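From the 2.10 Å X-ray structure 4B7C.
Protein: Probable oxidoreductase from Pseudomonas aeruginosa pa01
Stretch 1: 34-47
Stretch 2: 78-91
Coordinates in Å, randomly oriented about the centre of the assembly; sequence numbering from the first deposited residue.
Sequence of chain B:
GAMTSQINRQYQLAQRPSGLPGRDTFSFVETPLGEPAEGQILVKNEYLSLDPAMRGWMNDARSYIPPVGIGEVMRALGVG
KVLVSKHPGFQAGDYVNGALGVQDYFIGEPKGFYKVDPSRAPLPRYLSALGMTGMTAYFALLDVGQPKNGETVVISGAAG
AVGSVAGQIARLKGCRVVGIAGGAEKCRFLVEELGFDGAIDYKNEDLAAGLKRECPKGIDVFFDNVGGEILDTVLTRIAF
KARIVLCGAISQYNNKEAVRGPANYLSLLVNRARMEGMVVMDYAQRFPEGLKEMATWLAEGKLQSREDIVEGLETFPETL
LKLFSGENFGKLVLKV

Stretch 1 (34-47) GEPAEGQILVKNEY
Stretch 2 (78-91) GVGKVLVSKHPGFQ

Strand 41-47 pairs antiparallel with 78-82 and, beyond a corner at Leu83, with 84-85; the N-to-C directions of 41-47 and 78-82 make 131°, so the antiparallel pair is 49° from strictly antiparallel. CA register pairs Ile41 with Ser85 (4.4 Å), Leu42 with Val84, Val43 with Val82, Lys44 with Lys81 (5.2 Å), Asn45 with Gly80 and Tyr47 with Val79 (5.3 Å).

Two bulges break the spacing, and each makes one carbonyl serve two amides. Leu42 O accepts from Leu83 N (2.8 Å) and, weakly, from Val84 N (3.4 Å); Leu83 (phi/psi -94/-43) supplies the extra residue. Val79 O accepts from Glu46 N (3.0 Å) and Tyr47 N (3.1 Å), with Glu46 at -112/-47. The other backbone bonds of the ladder are Leu42 N to Val84 O (2.7 Å, 174°), Lys44 N to Lys81 O (2.8 Å), Lys81 N to Lys44 O (3.0 Å) and Val79 N to Tyr47 O (2.8 Å).

Before the strand, a type II turn over Ala37-Gln40, with Gly39 at 77/7, closes through Gln40 N to Ala37 O (3.0 Å), while Gln40 OE1 (chi1 m, chi2 t) accepts from Ala37 N at 2.9 Å. Lys86 satisfies this loop three ways: its N donates to Gln40 O (2.9 Å), its O accepts from Gly39 N (2.8 Å, 139°), and its extended mttt side chain carries NZ to Pro36 O (2.7 Å). Ser85 OG (chi1 t) donates to Phe90 O (2.7 Å) and accepts from His87 N (3.1 Å), bracing the type I turn His87-Phe90.

Apolar contacts join Pro36 CG to Val84 CG1 (3.5 Å), Val43 CG2 to Val82 CG2 (4.2 Å; both chi1 t) and Tyr47 CB to Val79 CG2 (3.5 Å; both chi1 m). Gly80 lacks space for a CB: an ideal one would lie 2.5 Å from Val43 CG1.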

# COMPACT_ATOMS: atom_id res chain seq x y z
N GLY B 34 -31.15 -22.92 25.70
CA GLY B 34 -30.94 -24.35 25.41
C GLY B 34 -29.86 -24.99 26.27
O GLY B 34 -29.43 -24.43 27.29
N GLU B 35 -29.43 -26.18 25.88
CA GLU B 35 -28.32 -26.89 26.53
C GLU B 35 -27.22 -27.10 25.49
O GLU B 35 -27.51 -27.28 24.33
CB GLU B 35 -28.80 -28.20 27.19
CG GLU B 35 -29.41 -29.24 26.29
CD GLU B 35 -29.89 -30.47 27.06
OE1 GLU B 35 -30.69 -30.23 27.97
OE2 GLU B 35 -29.51 -31.66 26.78
N PRO B 36 -25.95 -27.04 25.91
CA PRO B 36 -24.92 -27.30 24.90
C PRO B 36 -24.95 -28.75 24.44
O PRO B 36 -25.12 -29.67 25.25
CB PRO B 36 -23.61 -27.01 25.64
CG PRO B 36 -23.92 -27.27 27.07
CD PRO B 36 -25.35 -26.83 27.24
N ALA B 37 -24.74 -28.94 23.15
CA ALA B 37 -24.52 -30.27 22.60
C ALA B 37 -23.05 -30.64 22.74
O ALA B 37 -22.22 -29.81 23.10
CB ALA B 37 -24.93 -30.32 21.13
N GLU B 38 -22.73 -31.86 22.36
CA GLU B 38 -21.36 -32.31 22.31
C GLU B 38 -20.47 -31.39 21.47
O GLU B 38 -20.85 -30.92 20.39
CB GLU B 38 -21.33 -33.75 21.80
CG GLU B 38 -19.97 -34.40 21.81
CD GLU B 38 -19.41 -34.65 23.19
OE1 GLU B 38 -20.16 -34.56 24.20
OE2 GLU B 38 -18.21 -34.95 23.24
N GLY B 39 -19.27 -31.11 21.98
CA GLY B 39 -18.32 -30.19 21.33
C GLY B 39 -18.67 -28.73 21.50
O GLY B 39 -18.03 -27.85 20.93
N GLN B 40 -19.69 -28.46 22.32
CA GLN B 40 -20.08 -27.08 22.61
C GLN B 40 -19.85 -26.71 24.08
O GLN B 40 -19.70 -27.57 24.94
CB GLN B 40 -21.56 -26.86 22.26
CG GLN B 40 -21.90 -27.13 20.80
CD GLN B 40 -23.34 -26.75 20.47
OE1 GLN B 40 -24.21 -26.79 21.34
NE2 GLN B 40 -23.60 -26.41 19.22
N ILE B 41 -19.86 -25.40 24.33
CA ILE B 41 -19.88 -24.88 25.69
C ILE B 41 -21.05 -23.92 25.89
O ILE B 41 -21.59 -23.36 24.94
CB ILE B 41 -18.56 -24.18 26.07
CG1 ILE B 41 -18.34 -22.91 25.24
CG2 ILE B 41 -17.39 -25.16 25.93
CD1 ILE B 41 -17.13 -22.12 25.69
N LEU B 42 -21.44 -23.77 27.16
CA LEU B 42 -22.45 -22.79 27.58
C LEU B 42 -21.75 -21.75 28.44
O LEU B 42 -21.15 -22.09 29.48
CB LEU B 42 -23.60 -23.44 28.36
CG LEU B 42 -24.52 -22.51 29.20
CD1 LEU B 42 -25.21 -21.48 28.33
CD2 LEU B 42 -25.55 -23.25 30.05
N VAL B 43 -21.83 -20.50 28.01
CA VAL B 43 -21.14 -19.40 28.68
C VAL B 43 -22.14 -18.34 29.15
O VAL B 43 -23.04 -17.93 28.40
CB VAL B 43 -20.12 -18.70 27.76
CG1 VAL B 43 -19.57 -17.45 28.43
CG2 VAL B 43 -18.98 -19.64 27.38
N LYS B 44 -21.99 -17.90 30.40
CA LYS B 44 -22.72 -16.74 30.90
C LYS B 44 -21.93 -15.50 30.51
O LYS B 44 -20.82 -15.29 30.98
CB LYS B 44 -22.90 -16.78 32.42
CG LYS B 44 -23.54 -15.52 33.00
CD LYS B 44 -25.00 -15.35 32.57
CE LYS B 44 -25.53 -13.92 32.75
NZ LYS B 44 -25.33 -13.03 31.55
N ASN B 45 -22.50 -14.70 29.62
CA ASN B 45 -21.82 -13.50 29.14
C ASN B 45 -21.78 -12.44 30.24
O ASN B 45 -22.80 -12.14 30.85
CB ASN B 45 -22.48 -12.96 27.87
CG ASN B 45 -22.40 -13.92 26.70
OD1 ASN B 45 -21.70 -14.95 26.75
ND2 ASN B 45 -23.11 -13.59 25.62
N GLU B 46 -20.60 -11.87 30.48
CA GLU B 46 -20.43 -10.89 31.55
C GLU B 46 -20.15 -9.48 31.04
O GLU B 46 -20.75 -8.51 31.51
CB GLU B 46 -19.31 -11.33 32.50
CG GLU B 46 -19.66 -12.56 33.35
CD GLU B 46 -19.20 -12.53 34.80
OE1 GLU B 46 -18.39 -11.63 35.20
OE2 GLU B 46 -19.68 -13.45 35.55
N TYR B 47 -19.23 -9.39 30.09
CA TYR B 47 -18.88 -8.13 29.46
C TYR B 47 -18.77 -8.31 27.95
O TYR B 47 -18.19 -9.29 27.47
CB TYR B 47 -17.57 -7.59 29.99
CG TYR B 47 -17.60 -7.24 31.45
CD1 TYR B 47 -17.98 -5.97 31.87
CD2 TYR B 47 -17.24 -8.18 32.41
CE1 TYR B 47 -18.00 -5.64 33.21
CE2 TYR B 47 -17.25 -7.86 33.75
CZ TYR B 47 -17.63 -6.59 34.15
OH TYR B 47 -17.65 -6.26 35.47
N GLY B 78 -16.63 -10.85 23.56
CA GLY B 78 -16.95 -10.70 24.97
C GLY B 78 -16.14 -11.58 25.87
O GLY B 78 -15.40 -12.46 25.41
N VAL B 79 -16.29 -11.33 27.17
CA VAL B 79 -15.75 -12.21 28.19
C VAL B 79 -16.89 -12.76 29.01
O VAL B 79 -17.84 -12.06 29.35
CB VAL B 79 -14.74 -11.52 29.13
CG1 VAL B 79 -13.37 -11.48 28.45
CG2 VAL B 79 -15.19 -10.13 29.51
N GLY B 80 -16.78 -14.04 29.34
CA GLY B 80 -17.82 -14.72 30.09
C GLY B 80 -17.31 -15.91 30.86
O GLY B 80 -16.16 -16.33 30.69
N LYS B 81 -18.20 -16.48 31.66
CA LYS B 81 -17.88 -17.63 32.50
C LYS B 81 -18.50 -18.90 31.94
O LYS B 81 -19.69 -18.94 31.64
CB LYS B 81 -18.39 -17.41 33.92
CG LYS B 81 -17.97 -18.49 34.91
CD LYS B 81 -18.70 -18.33 36.24
CE LYS B 81 -18.06 -19.15 37.33
NZ LYS B 81 -18.95 -19.18 38.54
N VAL B 82 -17.68 -19.93 31.81
CA VAL B 82 -18.17 -21.22 31.35
C VAL B 82 -18.99 -21.88 32.45
O VAL B 82 -18.49 -22.16 33.53
CB VAL B 82 -17.02 -22.17 30.94
CG1 VAL B 82 -17.60 -23.51 30.52
CG2 VAL B 82 -16.15 -21.57 29.83
N LEU B 83 -20.26 -22.14 32.16
CA LEU B 83 -21.16 -22.80 33.10
C LEU B 83 -21.19 -24.31 32.88
O LEU B 83 -21.20 -25.09 33.83
CB LEU B 83 -22.58 -22.25 32.97
CG LEU B 83 -22.75 -20.75 33.24
CD1 LEU B 83 -24.24 -20.46 33.24
CD2 LEU B 83 -22.16 -20.33 34.59
N VAL B 84 -21.25 -24.70 31.61
CA VAL B 84 -21.25 -26.10 31.21
C VAL B 84 -20.34 -26.27 30.01
O VAL B 84 -20.46 -25.52 29.04
CB VAL B 84 -22.64 -26.63 30.79
CG1 VAL B 84 -22.51 -28.03 30.22
CG2 VAL B 84 -23.63 -26.57 31.94
N SER B 85 -19.49 -27.29 30.07
CA SER B 85 -18.64 -27.65 28.94
C SER B 85 -18.80 -29.09 28.50
O SER B 85 -18.76 -30.01 29.31
CB SER B 85 -17.17 -27.41 29.25
OG SER B 85 -16.37 -27.88 28.16
N LYS B 86 -19.01 -29.26 27.20
CA LYS B 86 -18.92 -30.59 26.55
C LYS B 86 -17.80 -30.58 25.51
O LYS B 86 -17.91 -31.14 24.43
CB LYS B 86 -20.27 -30.97 25.93
CG LYS B 86 -21.31 -31.31 26.98
CD LYS B 86 -22.66 -31.61 26.35
CE LYS B 86 -23.73 -31.83 27.40
NZ LYS B 86 -25.05 -31.91 26.78
N HIS B 87 -16.73 -29.88 25.86
CA HIS B 87 -15.56 -29.68 25.02
C HIS B 87 -14.33 -29.87 25.88
O HIS B 87 -14.21 -29.23 26.92
CB HIS B 87 -15.58 -28.27 24.42
CG HIS B 87 -14.55 -28.04 23.34
ND1 HIS B 87 -13.24 -27.98 23.60
CD2 HIS B 87 -14.68 -27.82 21.97
CE1 HIS B 87 -12.56 -27.76 22.47
NE2 HIS B 87 -13.45 -27.66 21.47
N PRO B 88 -13.40 -30.74 25.45
CA PRO B 88 -12.23 -31.09 26.29
C PRO B 88 -11.25 -29.93 26.57
O PRO B 88 -10.46 -30.01 27.50
CB PRO B 88 -11.52 -32.18 25.50
CG PRO B 88 -12.13 -32.20 24.15
CD PRO B 88 -13.39 -31.41 24.14
N GLY B 89 -11.34 -28.86 25.79
CA GLY B 89 -10.49 -27.68 25.99
C GLY B 89 -10.94 -26.73 27.09
O GLY B 89 -10.21 -25.80 27.46
N PHE B 90 -12.13 -26.94 27.62
CA PHE B 90 -12.74 -26.01 28.56
C PHE B 90 -13.45 -26.73 29.69
O PHE B 90 -14.05 -27.79 29.51
CB PHE B 90 -13.74 -25.07 27.85
CG PHE B 90 -13.11 -24.26 26.75
CD1 PHE B 90 -12.54 -23.03 27.02
CD2 PHE B 90 -13.07 -24.76 25.46
CE1 PHE B 90 -11.91 -22.31 26.02
CE2 PHE B 90 -12.46 -24.05 24.46
CZ PHE B 90 -11.88 -22.82 24.73
N GLN B 91 -13.44 -26.11 30.86
CA GLN B 91 -14.17 -26.65 32.02
C GLN B 91 -15.06 -25.58 32.64
O GLN B 91 -14.79 -24.36 32.54
CB GLN B 91 -13.23 -27.36 33.05
CG GLN B 91 -12.30 -26.45 33.81
CD GLN B 91 -11.47 -27.15 34.89
OE1 GLN B 91 -10.87 -28.19 34.65
NE2 GLN B 91 -11.41 -26.54 36.07